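Local atomic coordinates of glucanase (Klebsiella pneumoniae, PDB entry 5GY3), a protein that probably catalyses the endohydrolysis of beta-1,4-glucosidic linkages in cellulose, lichenin and cereal beta-D-glucans, as a member of glycosyl hydrolase family 8. Residues G31-A39 / F48-D56; S86-L97 / Y152-F161. All coordinates share one frame; numbering follows the deposited sequence.

Contact 1: residues G31-A39 / F48-D56; sequences GQGFAMLLA and FDKLWQWTD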
loop_
_atom_site.group_PDB
_atom_site.type_symbol
_atom_site.label_atom_id
_atom_site.label_comp_id
_atom_site.label_asym_id
_atom_site.label_seq_id
_atom_site.Cartn_x
_atom_site.Cartn_y
_atom_site.Cartn_z
ATOM N N GLY A 31 3.093 5.737 -5.584
ATOM C CA GLY A 31 4.334 6.479 -5.415
ATOM C C GLY A 31 4.119 7.874 -4.852
ATOM O O GLY A 31 4.852 8.309 -3.956
ATOM N N GLN A 32 3.128 8.597 -5.376
ATOM C CA GLN A 32 2.810 9.913 -4.821
ATOM C C GLN A 32 2.395 9.802 -3.359
ATOM O O GLN A 32 2.850 10.581 -2.517
ATOM C CB GLN A 32 1.705 10.591 -5.629
ATOM C CG GLN A 32 2.008 10.774 -7.104
ATOM C CD GLN A 32 3.337 11.470 -7.360
ATOM O OE1 GLN A 32 4.264 10.865 -7.900
ATOM N NE2 GLN A 32 3.435 12.750 -6.982
ATOM N N GLY A 33 1.530 8.832 -3.037
ATOM C CA GLY A 33 1.059 8.693 -1.666
ATOM C C GLY A 33 2.155 8.284 -0.700
ATOM O O GLY A 33 2.250 8.825 0.408
ATOM N N PHE A 34 2.980 7.301 -1.089
ATOM C CA PHE A 34 4.149 6.942 -0.286
ATOM C C PHE A 34 5.008 8.167 -0.012
ATOM O O PHE A 34 5.410 8.420 1.127
ATOM C CB PHE A 34 5.016 5.901 -1.002
ATOM C CG PHE A 34 4.531 4.489 -0.890
ATOM C CD1 PHE A 34 3.522 4.136 -0.019
ATOM C CD2 PHE A 34 5.117 3.502 -1.668
ATOM C CE1 PHE A 34 3.097 2.810 0.076
ATOM C CE2 PHE A 34 4.696 2.176 -1.580
ATOM C CZ PHE A 34 3.679 1.837 -0.709
ATOM N N ALA A 35 5.333 8.912 -1.065
ATOM C CA ALA A 35 6.228 10.050 -0.897
ATOM C C ALA A 35 5.579 11.141 -0.057
ATOM O O ALA A 35 6.256 11.798 0.743
ATOM C CB ALA A 35 6.634 10.600 -2.258
ATOM N N MET A 36 4.276 11.364 -0.234
ATOM C CA MET A 36 3.595 12.345 0.611
ATOM C C MET A 36 3.651 11.946 2.082
ATOM O O MET A 36 3.863 12.797 2.952
ATOM C CB MET A 36 2.148 12.526 0.159
ATOM C CG MET A 36 2.006 13.314 -1.130
ATOM S SD MET A 36 0.361 13.251 -1.866
ATOM C CE MET A 36 -0.642 14.082 -0.625
ATOM N N LEU A 37 3.458 10.657 2.382
ATOM C CA LEU A 37 3.614 10.177 3.756
ATOM C C LEU A 37 5.017 10.454 4.278
ATOM O O LEU A 37 5.194 10.929 5.407
ATOM C CB LEU A 37 3.326 8.673 3.834
ATOM C CG LEU A 37 1.875 8.208 3.800
ATOM C CD1 LEU A 37 1.815 6.680 3.610
ATOM C CD2 LEU A 37 1.168 8.612 5.088
ATOM N N LEU A 38 6.030 10.135 3.472
ATOM C CA LEU A 38 7.406 10.335 3.908
ATOM C C LEU A 38 7.757 11.818 4.010
ATOM O O LEU A 38 8.577 12.200 4.854
ATOM C CB LEU A 38 8.364 9.601 2.963
ATOM C CG LEU A 38 8.241 8.066 2.933
ATOM C CD1 LEU A 38 9.162 7.473 1.884
ATOM C CD2 LEU A 38 8.535 7.449 4.292
ATOM N N ALA A 39 7.148 12.665 3.179
ATOM C CA ALA A 39 7.388 14.102 3.310
ATOM C C ALA A 39 6.868 14.625 4.646
ATOM O O ALA A 39 7.536 15.431 5.301
ATOM C CB ALA A 39 6.754 14.857 2.143
ATOM N N PHE A 48 6.095 18.121 0.298
ATOM C CA PHE A 48 4.715 17.650 0.385
ATOM C C PHE A 48 3.802 18.444 -0.543
ATOM O O PHE A 48 2.995 17.868 -1.281
ATOM C CB PHE A 48 4.205 17.728 1.824
ATOM C CG PHE A 48 2.810 17.181 1.983
ATOM C CD1 PHE A 48 1.705 17.978 1.741
ATOM C CD2 PHE A 48 2.608 15.863 2.355
ATOM C CE1 PHE A 48 0.419 17.474 1.851
ATOM C CE2 PHE A 48 1.325 15.354 2.471
ATOM C CZ PHE A 48 0.232 16.163 2.216
ATOM N N ASP A 49 3.897 19.777 -0.502
ATOM C CA ASP A 49 3.011 20.589 -1.331
ATOM C C ASP A 49 3.292 20.384 -2.819
ATOM O O ASP A 49 2.360 20.401 -3.632
ATOM C CB ASP A 49 3.126 22.069 -0.938
ATOM C CG ASP A 49 2.389 22.401 0.369
ATOM O OD1 ASP A 49 1.452 21.668 0.748
ATOM O OD2 ASP A 49 2.730 23.412 1.019
ATOM N N LYS A 50 4.563 20.176 -3.193
ATOM C CA LYS A 50 4.891 19.878 -4.588
ATOM C C LYS A 50 4.291 18.542 -5.013
ATOM O O LYS A 50 3.693 18.426 -6.090
ATOM C CB LYS A 50 6.410 19.847 -4.794
ATOM C CG LYS A 50 7.113 21.197 -4.970
ATOM C CD LYS A 50 8.657 21.044 -4.862
ATOM C CE LYS A 50 9.155 21.327 -3.431
ATOM N NZ LYS A 50 10.395 20.593 -2.968
ATOM N N LEU A 51 4.467 17.513 -4.177
ATOM C CA LEU A 51 3.941 16.187 -4.489
ATOM C C LEU A 51 2.429 16.223 -4.618
ATOM O O LEU A 51 1.855 15.665 -5.563
ATOM C CB LEU A 51 4.350 15.192 -3.402
ATOM C CG LEU A 51 5.833 14.891 -3.237
ATOM C CD1 LEU A 51 6.118 14.257 -1.875
ATOM C CD2 LEU A 51 6.291 13.977 -4.365
ATOM N N TRP A 52 1.770 16.888 -3.669
ATOM C CA TRP A 52 0.310 16.939 -3.660
ATOM C C TRP A 52 -0.218 17.798 -4.804
ATOM O O TRP A 52 -1.192 17.424 -5.471
ATOM C CB TRP A 52 -0.175 17.454 -2.299
ATOM C CG TRP A 52 -1.640 17.770 -2.228
ATOM C CD1 TRP A 52 -2.211 18.914 -1.726
ATOM C CD2 TRP A 52 -2.728 16.939 -2.664
ATOM N NE1 TRP A 52 -3.582 18.844 -1.831
ATOM C CE2 TRP A 52 -3.923 17.644 -2.407
ATOM C CE3 TRP A 52 -2.806 15.674 -3.259
ATOM C CZ2 TRP A 52 -5.181 17.122 -2.717
ATOM C CZ3 TRP A 52 -4.053 15.157 -3.569
ATOM C CH2 TRP A 52 -5.225 15.881 -3.302
ATOM N N GLN A 53 0.422 18.941 -5.057
ATOM C CA GLN A 53 -0.003 19.803 -6.156
ATOM C C GLN A 53 0.060 19.074 -7.494
ATOM O O GLN A 53 -0.855 19.193 -8.313
ATOM C CB GLN A 53 0.859 21.068 -6.190
ATOM C CG GLN A 53 0.741 21.904 -7.466
ATOM C CD GLN A 53 1.743 23.064 -7.490
ATOM O OE1 GLN A 53 2.809 22.992 -6.867
ATOM N NE2 GLN A 53 1.401 24.134 -8.206
ATOM N N TRP A 54 1.127 18.313 -7.739
ATOM C CA TRP A 54 1.190 17.587 -9.002
ATOM C C TRP A 54 0.126 16.494 -9.049
ATOM O O TRP A 54 -0.568 16.335 -10.061
ATOM C CB TRP A 54 2.580 16.989 -9.229
ATOM C CG TRP A 54 2.623 16.260 -10.538
ATOM C CD1 TRP A 54 2.918 16.789 -11.767
ATOM C CD2 TRP A 54 2.302 14.880 -10.762
ATOM N NE1 TRP A 54 2.817 15.814 -12.738
ATOM C CE2 TRP A 54 2.437 14.636 -12.147
ATOM C CE3 TRP A 54 1.922 13.825 -9.925
ATOM C CZ2 TRP A 54 2.207 13.378 -12.712
ATOM C CZ3 TRP A 54 1.699 12.577 -10.485
ATOM C CH2 TRP A 54 1.843 12.365 -11.866
ATOM N N THR A 55 -0.030 15.753 -7.952
ATOM C CA THR A 55 -1.017 14.678 -7.904
ATOM C C THR A 55 -2.416 15.206 -8.176
ATOM O O THR A 55 -3.158 14.656 -9.000
ATOM C CB THR A 55 -0.969 14.005 -6.536
ATOM O OG1 THR A 55 0.369 13.574 -6.275
ATOM C CG2 THR A 55 -1.934 12.815 -6.475
ATOM N N ASP A 56 -2.798 16.271 -7.475
ATOM C CA ASP A 56 -4.147 16.797 -7.604
ATOM C C ASP A 56 -4.372 17.375 -8.995
ATOM O O ASP A 56 -5.346 17.026 -9.670
ATOM C CB ASP A 56 -4.397 17.839 -6.513
ATOM C CG ASP A 56 -5.833 18.312 -6.472
ATOM O OD1 ASP A 56 -6.736 17.513 -6.780
ATOM O OD2 ASP A 56 -6.058 19.490 -6.125
#
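A helical hairpin of the (alpha/alpha)6 barrel of family 8 is closed here by Leu-51, which is a knob among Gln-32, Ala-35, Met-36 and Ala-39. The axes of the antiparallel helices 31-39 and 48-56 approach to 9.2 Å at 156°. Leu-51 CD1 lies 3.7 Å from Ala-35 CB, and CD2 faces the amide end of Gln-32. Near the turn, Ala-39 CB rests against Phe-48 CB at 3.9 Å.

Met-36 carries the other side of the interface. Its chain is extended up to the sulfur and then bends at chi3, which turns the methyl in between two rings. Met-36 CE is 3.6 Å from Phe-48 CZ and 3.8 Å from Trp-52 CE3. The sulfur is oblique to both rings, in two Met-aromatic contacts. The Phe-48 ring also brings its edge to the Met-36 carbonyl oxygen, which lies in the ring plane, 3.4 Å from CD2.

At the far end the contact turns polar. Gln-32 NE2 donates to Thr-55 OG1 at 3.3 Å with an N-H...O angle of 152°, and the acceptor is close to the amide plane. Thr-55 OG1 in turn donates to Leu-51 O at 2.7 Å. That oxygen also takes Thr-55 N, from the opposite face of its plane. The Gln-32 side chain crosses that of Trp-54 at about a right angle, with the amide and ring planes 60° apart and NE2 near CE3. Gly-16 O and Ile-18 N hold the two ends of the same amide.

The buried amide is therefore gripped on both its nitrogen and its oxygen. This fixes its flip and ties the hairpin to the chain around Gly-16, while the side chains of Ala-35, Met-36, Ala-39, Phe-48 and Leu-51 meet through carbon and sulfur.

Contact 2: residues S86-L97 / Y152-F161; sequences SDGDTLIAWALL and YFIFPAWRAF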
loop_
_atom_site.group_PDB
_atom_site.type_symbol
_atom_site.label_atom_id
_atom_site.label_comp_id
_atom_site.label_asym_id
_atom_site.label_seq_id
_atom_site.Cartn_x
_atom_site.Cartn_y
_atom_site.Cartn_z
ATOM N N SER A 86 -7.081 1.785 -5.500
ATOM C CA SER A 86 -7.634 2.221 -4.223
ATOM C C SER A 86 -6.572 2.353 -3.140
ATOM O O SER A 86 -6.750 3.151 -2.209
ATOM C CB SER A 86 -8.739 1.266 -3.784
ATOM O OG SER A 86 -9.747 1.224 -4.773
ATOM N N ASP A 87 -5.477 1.588 -3.221
ATOM C CA ASP A 87 -4.436 1.788 -2.221
ATOM C C ASP A 87 -3.746 3.127 -2.424
ATOM O O ASP A 87 -3.395 3.795 -1.450
ATOM C CB ASP A 87 -3.431 0.625 -2.197
ATOM C CG ASP A 87 -2.622 0.468 -3.485
ATOM O OD1 ASP A 87 -3.094 0.834 -4.589
ATOM O OD2 ASP A 87 -1.487 -0.076 -3.374
ATOM N N GLY A 88 -3.556 3.545 -3.678
ATOM C CA GLY A 88 -2.955 4.849 -3.918
ATOM C C GLY A 88 -3.826 5.984 -3.409
ATOM O O GLY A 88 -3.341 6.892 -2.730
ATOM N N ASP A 89 -5.128 5.945 -3.736
ATOM C CA ASP A 89 -6.061 6.944 -3.211
ATOM C C ASP A 89 -6.015 6.989 -1.690
ATOM O O ASP A 89 -6.069 8.068 -1.086
ATOM C CB ASP A 89 -7.507 6.643 -3.621
ATOM C CG ASP A 89 -7.702 6.442 -5.119
ATOM O OD1 ASP A 89 -7.110 7.178 -5.936
ATOM O OD2 ASP A 89 -8.508 5.553 -5.466
ATOM N N THR A 90 -5.974 5.816 -1.058
ATOM C CA THR A 90 -5.938 5.742 0.399
ATOM C C THR A 90 -4.677 6.390 0.952
ATOM O O THR A 90 -4.731 7.149 1.931
ATOM C CB THR A 90 -6.015 4.273 0.830
ATOM O OG1 THR A 90 -7.275 3.716 0.436
ATOM C CG2 THR A 90 -5.831 4.126 2.325
ATOM N N LEU A 91 -3.521 6.069 0.356
ATOM C CA LEU A 91 -2.252 6.596 0.850
ATOM C C LEU A 91 -2.218 8.112 0.756
ATOM O O LEU A 91 -1.731 8.791 1.674
ATOM C CB LEU A 91 -1.100 5.996 0.047
ATOM C CG LEU A 91 -0.892 4.496 0.259
ATOM C CD1 LEU A 91 -0.024 3.929 -0.856
ATOM C CD2 LEU A 91 -0.267 4.250 1.620
ATOM N N ILE A 92 -2.731 8.651 -0.353
ATOM C CA ILE A 92 -2.814 10.099 -0.539
ATOM C C ILE A 92 -3.702 10.722 0.532
ATOM O O ILE A 92 -3.333 11.720 1.162
ATOM C CB ILE A 92 -3.319 10.427 -1.958
ATOM C CG1 ILE A 92 -2.261 10.046 -3.009
ATOM C CG2 ILE A 92 -3.706 11.907 -2.061
ATOM C CD1 ILE A 92 -2.807 9.903 -4.468
ATOM N N ALA A 93 -4.893 10.149 0.749
ATOM C CA ALA A 93 -5.799 10.712 1.746
ATOM C C ALA A 93 -5.206 10.610 3.143
ATOM O O ALA A 93 -5.418 11.491 3.986
ATOM C CB ALA A 93 -7.158 10.008 1.694
ATOM N N TRP A 94 -4.499 9.516 3.415
ATOM C CA TRP A 94 -3.868 9.322 4.717
ATOM C C TRP A 94 -2.745 10.328 4.928
ATOM O O TRP A 94 -2.638 10.934 6.002
ATOM C CB TRP A 94 -3.339 7.885 4.799
ATOM C CG TRP A 94 -2.833 7.466 6.130
ATOM C CD1 TRP A 94 -3.163 7.988 7.356
ATOM C CD2 TRP A 94 -1.911 6.408 6.378
ATOM N NE1 TRP A 94 -2.496 7.310 8.350
ATOM C CE2 TRP A 94 -1.724 6.333 7.774
ATOM C CE3 TRP A 94 -1.226 5.506 5.552
ATOM C CZ2 TRP A 94 -0.865 5.407 8.361
ATOM C CZ3 TRP A 94 -0.386 4.572 6.143
ATOM C CH2 TRP A 94 -0.222 4.525 7.533
ATOM N N ALA A 95 -1.912 10.532 3.903
ATOM C CA ALA A 95 -0.850 11.527 4.003
ATOM C C ALA A 95 -1.414 12.922 4.273
ATOM O O ALA A 95 -0.845 13.686 5.069
ATOM C CB ALA A 95 -0.011 11.514 2.726
ATOM N N LEU A 96 -2.528 13.269 3.619
ATOM C CA LEU A 96 -3.157 14.574 3.839
ATOM C C LEU A 96 -3.655 14.719 5.268
ATOM O O LEU A 96 -3.489 15.778 5.886
ATOM C CB LEU A 96 -4.311 14.774 2.854
ATOM C CG LEU A 96 -3.823 15.112 1.441
ATOM C CD1 LEU A 96 -4.886 14.824 0.377
ATOM C CD2 LEU A 96 -3.362 16.580 1.387
ATOM N N LEU A 97 -4.279 13.672 5.811
ATOM C CA LEU A 97 -4.692 13.708 7.210
ATOM C C LEU A 97 -3.494 13.949 8.125
ATOM O O LEU A 97 -3.542 14.785 9.040
ATOM C CB LEU A 97 -5.404 12.401 7.552
ATOM C CG LEU A 97 -6.460 12.423 8.637
ATOM C CD1 LEU A 97 -7.470 13.516 8.285
ATOM C CD2 LEU A 97 -7.131 11.058 8.680
ATOM N N TYR A 152 -4.054 -3.937 -0.465
ATOM C CA TYR A 152 -4.759 -2.656 -0.449
ATOM C C TYR A 152 -5.598 -2.467 0.815
ATOM O O TYR A 152 -6.251 -1.423 0.963
ATOM C CB TYR A 152 -5.680 -2.502 -1.674
ATOM C CG TYR A 152 -5.030 -2.461 -3.047
ATOM C CD1 TYR A 152 -3.735 -2.918 -3.259
ATOM C CD2 TYR A 152 -5.733 -1.962 -4.137
ATOM C CE1 TYR A 152 -3.151 -2.885 -4.524
ATOM C CE2 TYR A 152 -5.163 -1.929 -5.413
ATOM C CZ TYR A 152 -3.874 -2.392 -5.593
ATOM O OH TYR A 152 -3.290 -2.366 -6.833
ATOM N N PHE A 153 -5.607 -3.441 1.728
ATOM C CA PHE A 153 -6.276 -3.271 3.028
ATOM C C PHE A 153 -5.311 -2.534 3.959
ATOM O O PHE A 153 -4.630 -3.129 4.798
ATOM C CB PHE A 153 -6.668 -4.606 3.661
ATOM C CG PHE A 153 -7.575 -5.495 2.832
ATOM C CD1 PHE A 153 -8.141 -5.080 1.635
ATOM C CD2 PHE A 153 -7.858 -6.778 3.291
ATOM C CE1 PHE A 153 -8.965 -5.947 0.897
ATOM C CE2 PHE A 153 -8.684 -7.642 2.567
ATOM C CZ PHE A 153 -9.231 -7.221 1.372
ATOM N N ILE A 154 -5.254 -1.213 3.822
ATOM C CA ILE A 154 -4.213 -0.419 4.515
ATOM C C ILE A 154 -4.754 -0.108 5.908
ATOM O O ILE A 154 -5.240 0.988 6.205
ATOM C CB ILE A 154 -3.810 0.820 3.721
ATOM C CG1 ILE A 154 -3.418 0.391 2.300
ATOM C CG2 ILE A 154 -2.615 1.501 4.411
ATOM C CD1 ILE A 154 -2.943 1.522 1.402
ATOM N N PHE A 155 -4.626 -1.092 6.795
ATOM C CA PHE A 155 -5.213 -1.002 8.130
ATOM C C PHE A 155 -4.831 0.257 8.906
ATOM O O PHE A 155 -5.728 0.855 9.520
ATOM C CB PHE A 155 -4.845 -2.262 8.931
ATOM C CG PHE A 155 -5.275 -3.534 8.266
ATOM C CD1 PHE A 155 -6.622 -3.849 8.155
ATOM C CD2 PHE A 155 -4.333 -4.402 7.738
ATOM C CE1 PHE A 155 -7.030 -5.032 7.531
ATOM C CE2 PHE A 155 -4.733 -5.583 7.106
ATOM C CZ PHE A 155 -6.081 -5.895 7.017
ATOM N N PRO A 156 -3.574 0.721 8.928
ATOM C CA PRO A 156 -3.292 1.925 9.731
ATOM C C PRO A 156 -3.931 3.185 9.163
ATOM O O PRO A 156 -4.295 4.093 9.930
ATOM C CB PRO A 156 -1.757 1.999 9.724
ATOM C CG PRO A 156 -1.356 1.288 8.456
ATOM C CD PRO A 156 -2.341 0.155 8.342
ATOM N N ALA A 157 -4.078 3.267 7.839
ATOM C CA ALA A 157 -4.807 4.377 7.244
ATOM C C ALA A 157 -6.279 4.333 7.626
ATOM O O ALA A 157 -6.868 5.361 7.975
ATOM C CB ALA A 157 -4.647 4.354 5.731
ATOM N N TRP A 158 -6.897 3.147 7.549
ATOM C CA TRP A 158 -8.316 3.034 7.874
ATOM C C TRP A 158 -8.587 3.442 9.319
ATOM O O TRP A 158 -9.609 4.074 9.614
ATOM C CB TRP A 158 -8.797 1.608 7.630
ATOM C CG TRP A 158 -8.739 1.191 6.190
ATOM C CD1 TRP A 158 -8.348 1.952 5.123
ATOM C CD2 TRP A 158 -9.084 -0.094 5.663
ATOM N NE1 TRP A 158 -8.440 1.220 3.963
ATOM C CE2 TRP A 158 -8.884 -0.043 4.270
ATOM C CE3 TRP A 158 -9.552 -1.286 6.241
ATOM C CZ2 TRP A 158 -9.141 -1.134 3.435
ATOM C CZ3 TRP A 158 -9.799 -2.375 5.415
ATOM C CH2 TRP A 158 -9.595 -2.291 4.027
ATOM N N ARG A 159 -7.687 3.078 10.236
ATOM C CA ARG A 159 -7.870 3.476 11.629
ATOM C C ARG A 159 -7.791 4.994 11.760
ATOM O O ARG A 159 -8.607 5.605 12.457
ATOM C CB ARG A 159 -6.825 2.784 12.519
ATOM C CG ARG A 159 -6.913 3.139 14.002
ATOM C CD ARG A 159 -5.545 3.343 14.619
ATOM N NE ARG A 159 -4.581 3.864 13.613
ATOM C CZ ARG A 159 -4.167 5.119 13.545
ATOM N NH1 ARG A 159 -4.621 5.983 14.427
ATOM N NH2 ARG A 159 -3.301 5.470 12.618
ATOM N N ALA A 160 -6.840 5.620 11.059
ATOM C CA ALA A 160 -6.740 7.075 11.071
ATOM C C ALA A 160 -7.994 7.720 10.500
ATOM O O ALA A 160 -8.493 8.711 11.051
ATOM C CB ALA A 160 -5.511 7.532 10.280
ATOM N N PHE A 161 -8.514 7.182 9.392
ATOM C CA PHE A 161 -9.752 7.720 8.828
ATOM C C PHE A 161 -10.874 7.689 9.860
ATOM O O PHE A 161 -11.604 8.675 10.042
ATOM C CB PHE A 161 -10.179 6.920 7.596
ATOM C CG PHE A 161 -9.200 6.948 6.442
ATOM C CD1 PHE A 161 -8.219 7.920 6.347
ATOM C CD2 PHE A 161 -9.289 5.983 5.442
ATOM C CE1 PHE A 161 -7.326 7.942 5.265
ATOM C CE2 PHE A 161 -8.415 5.996 4.358
ATOM C CZ PHE A 161 -7.419 6.976 4.276
HETATM O O HOH W 1 -6.912 1.061 1.578
HETATM O O HOH W 2 -2.107 8.278 11.158
#
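Tyr-152 lays its ring flat on the carboxylate of Asp-87, the predicted nucleophile. The two planes are only 4° apart, and Asp-87 CG sits 3.5 Å above the ring, over its centre. Asp-87 CG lies between the backbone N and the carbonyl carbon (chi1 64°), and this places the carboxylate over the tyrosine. A long, weak ion pair links Asp-87 OD2 to Arg-220.

Two inverse gamma turns, centred on Phe-153 and Ile-154, lead into the helix, with Ile-154 at the N-cap position. Ile-154 CD1 touches Asp-87 CB at 3.7 Å and also packs on Leu-91 CG. Pro-156 CG touches Trp-94 CH2 at 3.6 Å. Ala-157 then covers a face of the same indole: Ala-157 CA is 3.6 Å from the centroid of the five-membered ring of Trp-94, nearly on the normal, in a CH-pi contact. Ala-157 CB also meets Thr-90 CG2.

Trp-158 NE1 donates to a water at 2.8 Å. The water donates to Tyr-152 O and Thr-90 OG1, and Thr-90 OG1 donates to Ser-86 O, so a polar chain spans the contact. A second water accepts from Trp-94 NE1 and, weakly, from Arg-159 NH2. Ala-160 CB lies 3.6 Å from Trp-94 NE1, and Trp-94 fits as a knob among Pro-156, Ala-157, Ala-160 and Phe-161. Phe-161 answers as a knob among Thr-90, Ala-93, Trp-94 and Leu-97. Phe-161 CZ, at the ring edge, is 3.6 Å from Thr-90 O.

The helices 86-97 and 155-161 cross at 50°. Helix 106-123 packs on Thr-90, Ala-93 and Phe-161, and helix 29-41 on Leu-91. Ser-86 OG hydrogen-bonds to Leu-134 O, and the Ser-86 backbone to Pro-135, just past strand 130-133.

Overall arrangement
Helix 86-97 is the element that joins the two contacts. It packs on 152-161 in contact 2 and on the hairpin of contact 1 as well. Phe-34 CE1 meets Leu-91 CD1 at 3.4 Å, and Met-36 CB meets Ala-95 CB at 3.5 Å. From the second helix of the hairpin, Trp-52 CZ3 lies 3.6 Å from Ile-92 CG2. The centres of the contacts are about 13 Å apart. Contact 2 holds the predicted nucleophile Asp-87. Contact 1 lies farther off: the side chain of Gln-32 is about 11 Å from that of Asp-87. The hairpin thus backs the helix that carries this residue.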